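Local coordinates for chitosanase (Bacillus subtilis subsp. subtilis str. 168, PDB 7C6C), which hydrolyses internal beta-(1->4) linkages between D-glucosamine residues of partly acetylated chitosan, as a secreted endo-acting glycosidase of family 46, at residues A[211-216]-A[231-236]; A[55-60]-A[74-79]; A[124-129]-A[135-140]. All coordinates share one frame; numbering follows the deposited sequence.

Contact 1 of 3, residues A[211-216]-A[231-236]. With LMR ((2S)-2-hydroxybutanedioic acid), chain B.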
loop_
_atom_site.group_PDB
_atom_site.type_symbol
_atom_site.label_atom_id
_atom_site.label_comp_id
_atom_site.label_asym_id
_atom_site.label_seq_id
_atom_site.Cartn_x
_atom_site.Cartn_y
_atom_site.Cartn_z
ATOM N N VAL A 211 -0.856 -0.667 12.238
ATOM C CA VAL A 211 -1.921 -1.531 12.740
ATOM C C VAL A 211 -2.614 -0.882 13.932
ATOM O O VAL A 211 -3.848 -0.882 14.028
ATOM C CB VAL A 211 -1.375 -2.932 13.077
ATOM C CG1 VAL A 211 -2.448 -3.753 13.776
ATOM C CG2 VAL A 211 -0.906 -3.633 11.814
ATOM N N ASP A 212 -1.837 -0.296 14.850
ATOM C CA ASP A 212 -2.441 0.337 16.017
ATOM C C ASP A 212 -3.188 1.613 15.653
ATOM O O ASP A 212 -4.218 1.914 16.265
ATOM C CB ASP A 212 -1.395 0.605 17.097
ATOM C CG ASP A 212 -2.024 0.890 18.447
ATOM O OD1 ASP A 212 -2.764 0.018 18.959
ATOM O OD2 ASP A 212 -1.790 1.984 18.995
ATOM N N VAL A 213 -2.705 2.379 14.671
ATOM C CA VAL A 213 -3.449 3.561 14.240
ATOM C C VAL A 213 -4.820 3.153 13.718
ATOM O O VAL A 213 -5.845 3.765 14.050
ATOM C CB VAL A 213 -2.647 4.361 13.196
ATOM C CG1 VAL A 213 -3.507 5.469 12.606
ATOM C CG2 VAL A 213 -1.391 4.939 13.819
ATOM N N LEU A 214 -4.857 2.105 12.891
ATOM C CA LEU A 214 -6.120 1.636 12.335
ATOM C C LEU A 214 -7.017 1.067 13.427
ATOM O O LEU A 214 -8.226 1.330 13.448
ATOM C CB LEU A 214 -5.844 0.606 11.235
ATOM C CG LEU A 214 -5.115 1.175 10.009
ATOM C CD1 LEU A 214 -4.527 0.043 9.149
ATOM C CD2 LEU A 214 -6.037 2.077 9.177
ATOM N N ARG A 215 -6.439 0.311 14.360
ATOM C CA ARG A 215 -7.228 -0.213 15.465
ATOM C C ARG A 215 -7.817 0.906 16.310
ATOM O O ARG A 215 -8.933 0.771 16.821
ATOM C CB ARG A 215 -6.388 -1.160 16.321
ATOM C CG ARG A 215 -7.253 -2.156 17.078
ATOM C CD ARG A 215 -6.482 -2.987 18.079
ATOM N NE ARG A 215 -5.390 -3.762 17.489
ATOM C CZ ARG A 215 -5.511 -4.983 16.967
ATOM N NH1 ARG A 215 -6.693 -5.592 16.917
ATOM N NH2 ARG A 215 -4.440 -5.600 16.489
ATOM N N SER A 216 -7.087 2.016 16.472
ATOM C CA SER A 216 -7.611 3.126 17.265
ATOM C C SER A 216 -8.860 3.724 16.639
ATOM O O SER A 216 -9.749 4.191 17.360
ATOM C CB SER A 216 -6.536 4.195 17.455
ATOM O OG SER A 216 -5.508 3.728 18.317
ATOM N N VAL A 231 -5.017 11.306 14.294
ATOM C CA VAL A 231 -4.044 10.246 14.485
ATOM C C VAL A 231 -3.070 10.711 15.553
ATOM O O VAL A 231 -2.536 11.824 15.469
ATOM C CB VAL A 231 -3.310 9.949 13.168
ATOM C CG1 VAL A 231 -2.154 8.992 13.405
ATOM C CG2 VAL A 231 -4.290 9.395 12.148
ATOM N N ARG A 232 -2.847 9.878 16.565
ATOM C CA ARG A 232 -1.877 10.180 17.620
ATOM C C ARG A 232 -1.019 8.935 17.798
ATOM O O ARG A 232 -1.457 7.936 18.377
ATOM C CB ARG A 232 -2.541 10.629 18.922
ATOM C CG ARG A 232 -3.075 12.060 18.821
ATOM C CD ARG A 232 -3.515 12.695 20.174
ATOM N NE ARG A 232 -4.456 13.795 19.924
ATOM C CZ ARG A 232 -5.726 13.581 19.598
ATOM N NH1 ARG A 232 -6.193 12.343 19.579
ATOM N NH2 ARG A 232 -6.520 14.584 19.277
ATOM N N SER A 233 0.197 8.989 17.268
ATOM C CA SER A 233 1.050 7.818 17.173
ATOM C C SER A 233 2.434 8.165 17.687
ATOM O O SER A 233 3.025 9.160 17.258
ATOM C CB SER A 233 1.142 7.391 15.710
ATOM O OG SER A 233 2.164 6.436 15.521
ATOM N N ASN A 234 2.951 7.348 18.605
ATOM C CA ASN A 234 4.331 7.536 19.039
ATOM C C ASN A 234 5.291 7.412 17.863
ATOM O O ASN A 234 6.271 8.160 17.768
ATOM C CB ASN A 234 4.692 6.530 20.132
ATOM C CG ASN A 234 3.949 6.782 21.430
ATOM O OD1 ASN A 234 3.487 7.893 21.691
ATOM N ND2 ASN A 234 3.838 5.747 22.258
ATOM N N GLU A 235 5.008 6.490 16.940
ATOM C CA GLU A 235 5.901 6.259 15.810
ATOM C C GLU A 235 5.798 7.376 14.776
ATOM O O GLU A 235 6.818 7.917 14.334
ATOM C CB GLU A 235 5.576 4.912 15.167
ATOM C CG GLU A 235 6.346 4.628 13.882
ATOM C CD GLU A 235 7.839 4.491 14.115
ATOM O OE1 GLU A 235 8.230 4.071 15.222
ATOM O OE2 GLU A 235 8.623 4.806 13.194
ATOM N N TYR A 236 4.576 7.727 14.366
ATOM C CA TYR A 236 4.396 8.633 13.234
ATOM C C TYR A 236 4.238 10.088 13.638
ATOM O O TYR A 236 4.535 10.973 12.830
ATOM C CB TYR A 236 3.172 8.235 12.398
ATOM C CG TYR A 236 3.211 6.818 11.875
ATOM C CD1 TYR A 236 4.205 6.403 10.993
ATOM C CD2 TYR A 236 2.261 5.893 12.273
ATOM C CE1 TYR A 236 4.242 5.097 10.518
ATOM C CE2 TYR A 236 2.287 4.596 11.808
ATOM C CZ TYR A 236 3.280 4.202 10.934
ATOM O OH TYR A 236 3.278 2.902 10.497
HETATM C C1 LMR B . 1.011 4.548 20.515
HETATM O O1A LMR B . 1.152 5.663 19.972
HETATM O O1B LMR B . 0.151 4.327 21.393
HETATM C C2 LMR B . 1.915 3.420 20.111
HETATM O O2 LMR B . 1.729 2.336 21.030
HETATM C C3 LMR B . 1.591 2.942 18.696
HETATM C C4 LMR B . 2.061 3.938 17.656
HETATM O O4A LMR B . 3.268 4.271 17.651
HETATM O O4B LMR B . 1.231 4.388 16.831
HETATM O O HOH W 1 -3.328 5.334 18.066
#

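Contact 2 of 3, residues A[55-60]-A[74-79]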
loop_
_atom_site.group_PDB
_atom_site.type_symbol
_atom_site.label_atom_id
_atom_site.label_comp_id
_atom_site.label_asym_id
_atom_site.label_seq_id
_atom_site.Cartn_x
_atom_site.Cartn_y
_atom_site.Cartn_z
ATOM N N GLU A 55 5.449 -0.777 -14.281
ATOM C CA GLU A 55 4.126 -0.483 -14.829
ATOM C C GLU A 55 3.846 1.013 -14.846
ATOM O O GLU A 55 3.287 1.525 -15.820
ATOM C CB GLU A 55 3.027 -1.238 -14.078
ATOM C CG GLU A 55 3.114 -2.746 -14.255
ATOM C CD GLU A 55 1.817 -3.449 -13.951
ATOM O OE1 GLU A 55 0.770 -3.015 -14.466
ATOM O OE2 GLU A 55 1.844 -4.437 -13.192
ATOM N N VAL A 56 4.232 1.736 -13.787
ATOM C CA VAL A 56 4.068 3.186 -13.801
ATOM C C VAL A 56 4.786 3.794 -15.000
ATOM O O VAL A 56 4.226 4.624 -15.724
ATOM C CB VAL A 56 4.538 3.811 -12.477
ATOM C CG1 VAL A 56 4.513 5.333 -12.592
ATOM C CG2 VAL A 56 3.668 3.338 -11.336
ATOM N N VAL A 57 6.040 3.395 -15.223
ATOM C CA VAL A 57 6.807 3.989 -16.312
ATOM C C VAL A 57 6.232 3.586 -17.668
ATOM O O VAL A 57 6.202 4.399 -18.595
ATOM C CB VAL A 57 8.313 3.688 -16.165
ATOM C CG1 VAL A 57 9.089 4.301 -17.314
ATOM C CG2 VAL A 57 8.828 4.219 -14.827
ATOM N N GLU A 58 5.726 2.351 -17.799
ATOM C CA GLU A 58 5.072 1.945 -19.046
ATOM C C GLU A 58 3.852 2.809 -19.331
ATOM O O GLU A 58 3.652 3.274 -20.464
ATOM C CB GLU A 58 4.620 0.488 -18.950
ATOM C CG GLU A 58 5.708 -0.555 -18.947
ATOM C CD GLU A 58 5.166 -1.911 -18.499
ATOM O OE1 GLU A 58 4.077 -1.946 -17.872
ATOM O OE2 GLU A 58 5.822 -2.945 -18.748
ATOM N N VAL A 59 3.002 3.000 -18.314
ATOM C CA VAL A 59 1.770 3.774 -18.481
ATOM C C VAL A 59 2.104 5.222 -18.812
ATOM O O VAL A 59 1.532 5.826 -19.725
ATOM C CB VAL A 59 0.887 3.647 -17.220
ATOM C CG1 VAL A 59 -0.239 4.695 -17.213
ATOM C CG2 VAL A 59 0.320 2.247 -17.106
ATOM N N TYR A 60 3.055 5.795 -18.075
ATOM C CA TYR A 60 3.488 7.160 -18.340
ATOM C C TYR A 60 4.047 7.290 -19.751
ATOM O O TYR A 60 3.763 8.271 -20.450
ATOM C CB TYR A 60 4.534 7.556 -17.294
ATOM C CG TYR A 60 5.130 8.933 -17.464
ATOM C CD1 TYR A 60 4.325 10.062 -17.555
ATOM C CD2 TYR A 60 6.504 9.102 -17.516
ATOM C CE1 TYR A 60 4.879 11.324 -17.703
ATOM C CE2 TYR A 60 7.067 10.357 -17.653
ATOM C CZ TYR A 60 6.254 11.463 -17.757
ATOM O OH TYR A 60 6.838 12.697 -17.916
ATOM N N PRO A 74 14.360 -0.619 -20.221
ATOM C CA PRO A 74 15.037 -1.925 -20.338
ATOM C C PRO A 74 15.537 -2.453 -19.005
ATOM O O PRO A 74 15.364 -3.641 -18.702
ATOM C CB PRO A 74 16.162 -1.652 -21.346
ATOM C CG PRO A 74 15.631 -0.518 -22.190
ATOM C CD PRO A 74 14.876 0.351 -21.206
ATOM N N GLU A 75 16.136 -1.590 -18.178
ATOM C CA GLU A 75 16.601 -2.045 -16.875
ATOM C C GLU A 75 15.430 -2.349 -15.944
ATOM O O GLU A 75 15.443 -3.364 -15.239
ATOM C CB GLU A 75 17.546 -1.021 -16.250
ATOM C CG GLU A 75 18.057 -1.406 -14.865
ATOM C CD GLU A 75 18.975 -2.624 -14.850
ATOM O OE1 GLU A 75 19.406 -3.109 -15.920
ATOM O OE2 GLU A 75 19.295 -3.091 -13.741
ATOM N N LEU A 76 14.406 -1.490 -15.917
ATOM C CA LEU A 76 13.243 -1.782 -15.085
ATOM C C LEU A 76 12.618 -3.114 -15.477
ATOM O O LEU A 76 12.158 -3.876 -14.619
ATOM C CB LEU A 76 12.213 -0.662 -15.193
ATOM C CG LEU A 76 12.649 0.676 -14.600
ATOM C CD1 LEU A 76 11.689 1.766 -15.056
ATOM C CD2 LEU A 76 12.717 0.617 -13.059
ATOM N N ARG A 77 12.589 -3.413 -16.777
ATOM C CA ARG A 77 12.031 -4.680 -17.238
ATOM C C ARG A 77 12.871 -5.856 -16.752
ATOM O O ARG A 77 12.334 -6.865 -16.268
ATOM C CB ARG A 77 11.923 -4.663 -18.763
ATOM C CG ARG A 77 11.062 -5.771 -19.322
ATOM C CD ARG A 77 11.144 -5.856 -20.849
ATOM N NE ARG A 77 10.970 -4.551 -21.485
ATOM C CZ ARG A 77 9.793 -3.958 -21.657
ATOM N NH1 ARG A 77 8.673 -4.560 -21.262
ATOM N NH2 ARG A 77 9.737 -2.756 -22.233
ATOM N N ARG A 78 14.196 -5.746 -16.866
ATOM C CA ARG A 78 15.067 -6.813 -16.387
ATOM C C ARG A 78 14.950 -6.995 -14.878
ATOM O O ARG A 78 14.962 -8.125 -14.381
ATOM C CB ARG A 78 16.511 -6.486 -16.751
ATOM C CG ARG A 78 17.516 -7.476 -16.205
ATOM C CD ARG A 78 18.835 -7.423 -16.952
ATOM N NE ARG A 78 19.487 -6.124 -16.847
ATOM C CZ ARG A 78 20.741 -5.902 -17.228
ATOM N NH1 ARG A 78 21.462 -6.899 -17.724
ATOM N NH2 ARG A 78 21.279 -4.694 -17.104
ATOM N N LEU A 79 14.836 -5.894 -14.129
ATOM C CA LEU A 79 14.704 -5.999 -12.678
ATOM C C LEU A 79 13.417 -6.710 -12.299
ATOM O O LEU A 79 13.399 -7.521 -11.363
ATOM C CB LEU A 79 14.765 -4.613 -12.038
ATOM C CG LEU A 79 16.105 -3.895 -12.188
ATOM C CD1 LEU A 79 15.969 -2.456 -11.726
ATOM C CD2 LEU A 79 17.215 -4.624 -11.425
HETATM O O HOH W 2 5.913 -3.671 -21.345
#

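Contact 3 of 3, residues A[124-129]-A[135-140]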
loop_
_atom_site.group_PDB
_atom_site.type_symbol
_atom_site.label_atom_id
_atom_site.label_comp_id
_atom_site.label_asym_id
_atom_site.label_seq_id
_atom_site.Cartn_x
_atom_site.Cartn_y
_atom_site.Cartn_z
ATOM N N LYS A 124 -12.367 -5.562 -4.467
ATOM C CA LYS A 124 -12.908 -6.838 -4.922
ATOM C C LYS A 124 -12.796 -7.899 -3.837
ATOM O O LYS A 124 -13.756 -8.629 -3.569
ATOM C CB LYS A 124 -12.192 -7.287 -6.197
ATOM C CG LYS A 124 -12.678 -8.630 -6.722
ATOM C CD LYS A 124 -11.917 -9.065 -7.965
ATOM C CE LYS A 124 -12.588 -10.258 -8.629
ATOM N NZ LYS A 124 -11.763 -10.808 -9.734
ATOM N N ARG A 125 -11.626 -8.009 -3.203
ATOM C CA ARG A 125 -11.482 -8.985 -2.128
ATOM C C ARG A 125 -12.334 -8.612 -0.920
ATOM O O ARG A 125 -12.840 -9.500 -0.223
ATOM C CB ARG A 125 -10.010 -9.164 -1.747
ATOM C CG ARG A 125 -9.149 -9.781 -2.853
ATOM C CD ARG A 125 -8.021 -10.637 -2.284
ATOM N NE ARG A 125 -7.066 -11.085 -3.301
ATOM C CZ ARG A 125 -7.181 -12.211 -3.997
ATOM N NH1 ARG A 125 -8.221 -13.011 -3.803
ATOM N NH2 ARG A 125 -6.259 -12.533 -4.892
ATOM N N SER A 126 -12.525 -7.312 -0.671
ATOM C CA SER A 126 -13.453 -6.873 0.367
ATOM C C SER A 126 -14.865 -7.350 0.064
ATOM O O SER A 126 -15.564 -7.858 0.948
ATOM C CB SER A 126 -13.423 -5.348 0.468
ATOM O OG SER A 126 -12.186 -4.888 0.975
ATOM N N ASP A 127 -15.303 -7.184 -1.190
ATOM C CA ASP A 127 -16.616 -7.673 -1.591
ATOM C C ASP A 127 -16.713 -9.179 -1.410
ATOM O O ASP A 127 -17.726 -9.689 -0.917
ATOM C CB ASP A 127 -16.885 -7.321 -3.054
ATOM C CG ASP A 127 -17.059 -5.837 -3.283
ATOM O OD1 ASP A 127 -17.202 -5.090 -2.293
ATOM O OD2 ASP A 127 -17.056 -5.424 -4.464
ATOM N N ASN A 128 -15.663 -9.909 -1.800
ATOM C CA ASN A 128 -15.681 -11.361 -1.656
ATOM C C ASN A 128 -15.787 -11.784 -0.198
ATOM O O ASN A 128 -16.389 -12.823 0.104
ATOM C CB ASN A 128 -14.438 -11.978 -2.301
ATOM C CG ASN A 128 -14.365 -11.730 -3.799
ATOM O OD1 ASN A 128 -15.376 -11.460 -4.448
ATOM N ND2 ASN A 128 -13.163 -11.838 -4.359
ATOM N N ALA A 129 -15.209 -11.005 0.713
ATOM C CA ALA A 129 -15.275 -11.290 2.139
ATOM C C ALA A 129 -16.528 -10.728 2.802
ATOM O O ALA A 129 -16.711 -10.920 4.008
ATOM C CB ALA A 129 -14.023 -10.759 2.847
ATOM N N LEU A 135 -14.156 1.431 7.224
ATOM C CA LEU A 135 -12.888 1.193 7.907
ATOM C C LEU A 135 -12.274 -0.134 7.472
ATOM O O LEU A 135 -11.078 -0.209 7.180
ATOM C CB LEU A 135 -13.055 1.255 9.426
ATOM C CG LEU A 135 -11.788 0.893 10.214
ATOM C CD1 LEU A 135 -10.600 1.802 9.870
ATOM C CD2 LEU A 135 -12.056 0.914 11.703
ATOM N N ALA A 136 -13.074 -1.199 7.409
ATOM C CA ALA A 136 -12.502 -2.475 6.984
ATOM C C ALA A 136 -11.963 -2.392 5.560
ATOM O O ALA A 136 -10.875 -2.902 5.271
ATOM C CB ALA A 136 -13.526 -3.598 7.107
ATOM N N ARG A 137 -12.701 -1.735 4.662
ATOM C CA ARG A 137 -12.219 -1.552 3.295
ATOM C C ARG A 137 -10.937 -0.727 3.260
ATOM O O ARG A 137 -10.025 -1.020 2.479
ATOM C CB ARG A 137 -13.310 -0.917 2.431
ATOM C CG ARG A 137 -14.472 -1.857 2.153
ATOM C CD ARG A 137 -15.577 -1.174 1.376
ATOM N NE ARG A 137 -16.740 -2.049 1.252
ATOM C CZ ARG A 137 -17.987 -1.629 1.058
ATOM N NH1 ARG A 137 -18.252 -0.334 0.959
ATOM N NH2 ARG A 137 -18.974 -2.509 0.967
ATOM N N ALA A 138 -10.845 0.303 4.106
ATOM C CA ALA A 138 -9.622 1.097 4.179
ATOM C C ALA A 138 -8.450 0.265 4.682
ATOM O O ALA A 138 -7.317 0.416 4.205
ATOM C CB ALA A 138 -9.844 2.309 5.076
ATOM N N VAL A 139 -8.698 -0.611 5.657
ATOM C CA VAL A 139 -7.643 -1.506 6.119
ATOM C C VAL A 139 -7.188 -2.422 4.990
ATOM O O VAL A 139 -5.986 -2.650 4.810
ATOM C CB VAL A 139 -8.090 -2.296 7.363
ATOM C CG1 VAL A 139 -7.043 -3.336 7.746
ATOM C CG2 VAL A 139 -8.372 -1.354 8.535
ATOM N N MET A 140 -8.138 -2.971 4.215
ATOM C CA MET A 140 -7.750 -3.826 3.093
ATOM C C MET A 140 -6.906 -3.064 2.081
ATOM O O MET A 140 -5.909 -3.590 1.570
ATOM C CB MET A 140 -8.986 -4.409 2.395
ATOM C CG MET A 140 -9.884 -5.281 3.261
ATOM S SD MET A 140 -9.078 -6.676 4.077
ATOM C CE MET A 140 -9.081 -6.087 5.773
HETATM O O HOH W 3 -16.800 -4.517 0.310
#

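Contact 1 of 3, residues A[211-216]-A[231-236]
Val213 carries the apolar part of this contact with both its methyls, CG1 turned to Val231 and CG2 mainly to Ser233 and Tyr236. CG1, anti to the backbone N (chi1 172°), meets Val231 CG1 at 3.9 Å, and the two valine side chains cross at about a right angle. CG2 spans the strand end and the turn: it lies 4.0 Å from Ser233 CB and, near the plane of the Tyr236 ring, approaches the ring edge at CD2. Phe18 and Leu14 of helix 5-20 continue this apolar cluster, Phe18 packing on Val213 and meeting the Tyr236 ring. Helix 209-219 packs here against the two-stranded antiparallel sheet of strands 229-233 and 237-241, whose connecting turn, 234-236, is shaped by an ST motif. In that motif Ser233 OG accepts from Tyr236 N at 3.0 Å in a nearly straight bond (170°), with a weak second donation from Glu235 N. The polar contacts gather round a bound (2S)-2-hydroxybutanedioic acid (malate), placed between helix and turn. One carboxylate is gripped through both its oxygens: Ser233 OG donates to O4B at 2.6 Å and Glu235 N to O4A at 2.9 Å. The other carboxylate receives Asn234 N at O1A, 2.8 Å away. Two successive backbone N-H groups of the turn thus point at the ligand, one for each acid group. From the helix side Asp212 comes up to the ligand's carbon chain, OD2 lying 3.5 Å from ligand C3; a carboxylate this near the ligand's acid groups may raise the tendency of one of them to hold a proton. Farther along the helix a water links the segments, 2.7 Å from Ser216 OG and donating to Arg232 O.

Contact 2 of 3, residues A[55-60]-A[74-79]
Val57 and Leu76 face each other from helices 52-63 and 73-82, their side chains crossing at about a right angle. The meeting is narrow: the leucine puts forward a single methyl, CD1, which rests 3.8 Å from Val57 CG2 and slightly farther from Val57 CB. That valine methyl stands beside the backbone N, with CG1 taking the anti place (chi1 179°). The helix backbones do not touch: the nearest CA atoms, those of Val57 and Leu76, are 8.7 Å apart. Leu73 packs on Val57 and Glu58, while Phe93 of helix 93-99 and Thr48 touch Leu76, so neighbouring side chains add to the packing of the pair, away from the active site.

Beside the apolar pair, at the more exposed margin, Glu58 and Arg77 also cross at about a right angle. Glu58 is extended beyond CG, whereas Arg77 bends at chi3 (-48°), which turns its guanidinium back toward the acid. The two flat groups are tilted 31° apart, and Glu58 OE2 lies 4.1 Å from Arg77 NH1, well out of the guanidinium plane, with no N-H aimed at it. A water makes the link instead: it sits in the guanidinium plane at the edge, accepting from Arg77 NH1 at 2.9 Å, and donates to Glu58 OE2 at 2.7 Å.

The two helices are therefore joined by one buried methyl contact and, at the margin, by opposite charges that probably attract each other through space but are bonded only by way of water.

Contact 3 of 3, residues A[124-129]-A[135-140]
Ser126 and Met140 meet closely where helix 104-128 ends against helix 134-147. Ser126 OG lies 3.3 Å from Met140 CG and 3.5 Å from Met140 CB, a hydroxyl set against the aliphatic root of the methionine. Beyond CG the methionine bends at chi2 (-55°) and again at chi3, which carries its end away from the serine; Trp180, Phe184 and Phe156 of other helices pack on it. Arg137 CG also packs on the serine, 4.0 Å from Ser126 CB. The small serine allows a close approach, its CA standing 6.2 Å from that of Arg137. The two consecutive helices are joined by a short loop whose Leu131 packs on both Ser126 and Met140.

The polar side is looser. Arg137 runs extended from CG to NE, reaching toward Asp127, yet Asp127 OD1 and Arg137 NH2 remain 4.5 Å apart, too far for a salt bridge. One water bridges the two residues, accepting from Arg137 NE at 2.6 Å and donating to Asp127 OD1 at 2.7 Å. Arg137 NH2 is also tied to the loop carbonyl of Leu131.

No direct hydrogen bond joins the segments: the buried serine hydroxyl is satisfied within its own helix by Ala122 O, leaving its contact with methionine to van der Waals forces, while water bridges the charges.

From the N terminus, contact 2 comes first: helix 52-63 meets helix 73-82, with 13 residues between segments 55-60 and 74-79. Contact 3 follows, folding the end of helix 104-128 onto helix 134-147 through only five intervening residues. Contact 1 closes last, 14 residues separating helix segment 211-216 from the end of strand 229-233 and its turn. The three are in series, none enclosing or crossing another. Contacts 1 and 3 touch through their helices, Leu214 CD1 lying 4.1 Å from Val139 CG2. Contact 2 stands apart, its centre about 34 Å from that of contact 1, on the opposite side of the chain's centre. Helix 104-128 spans the gap, packing on helix 52-63 and ending in contact 3.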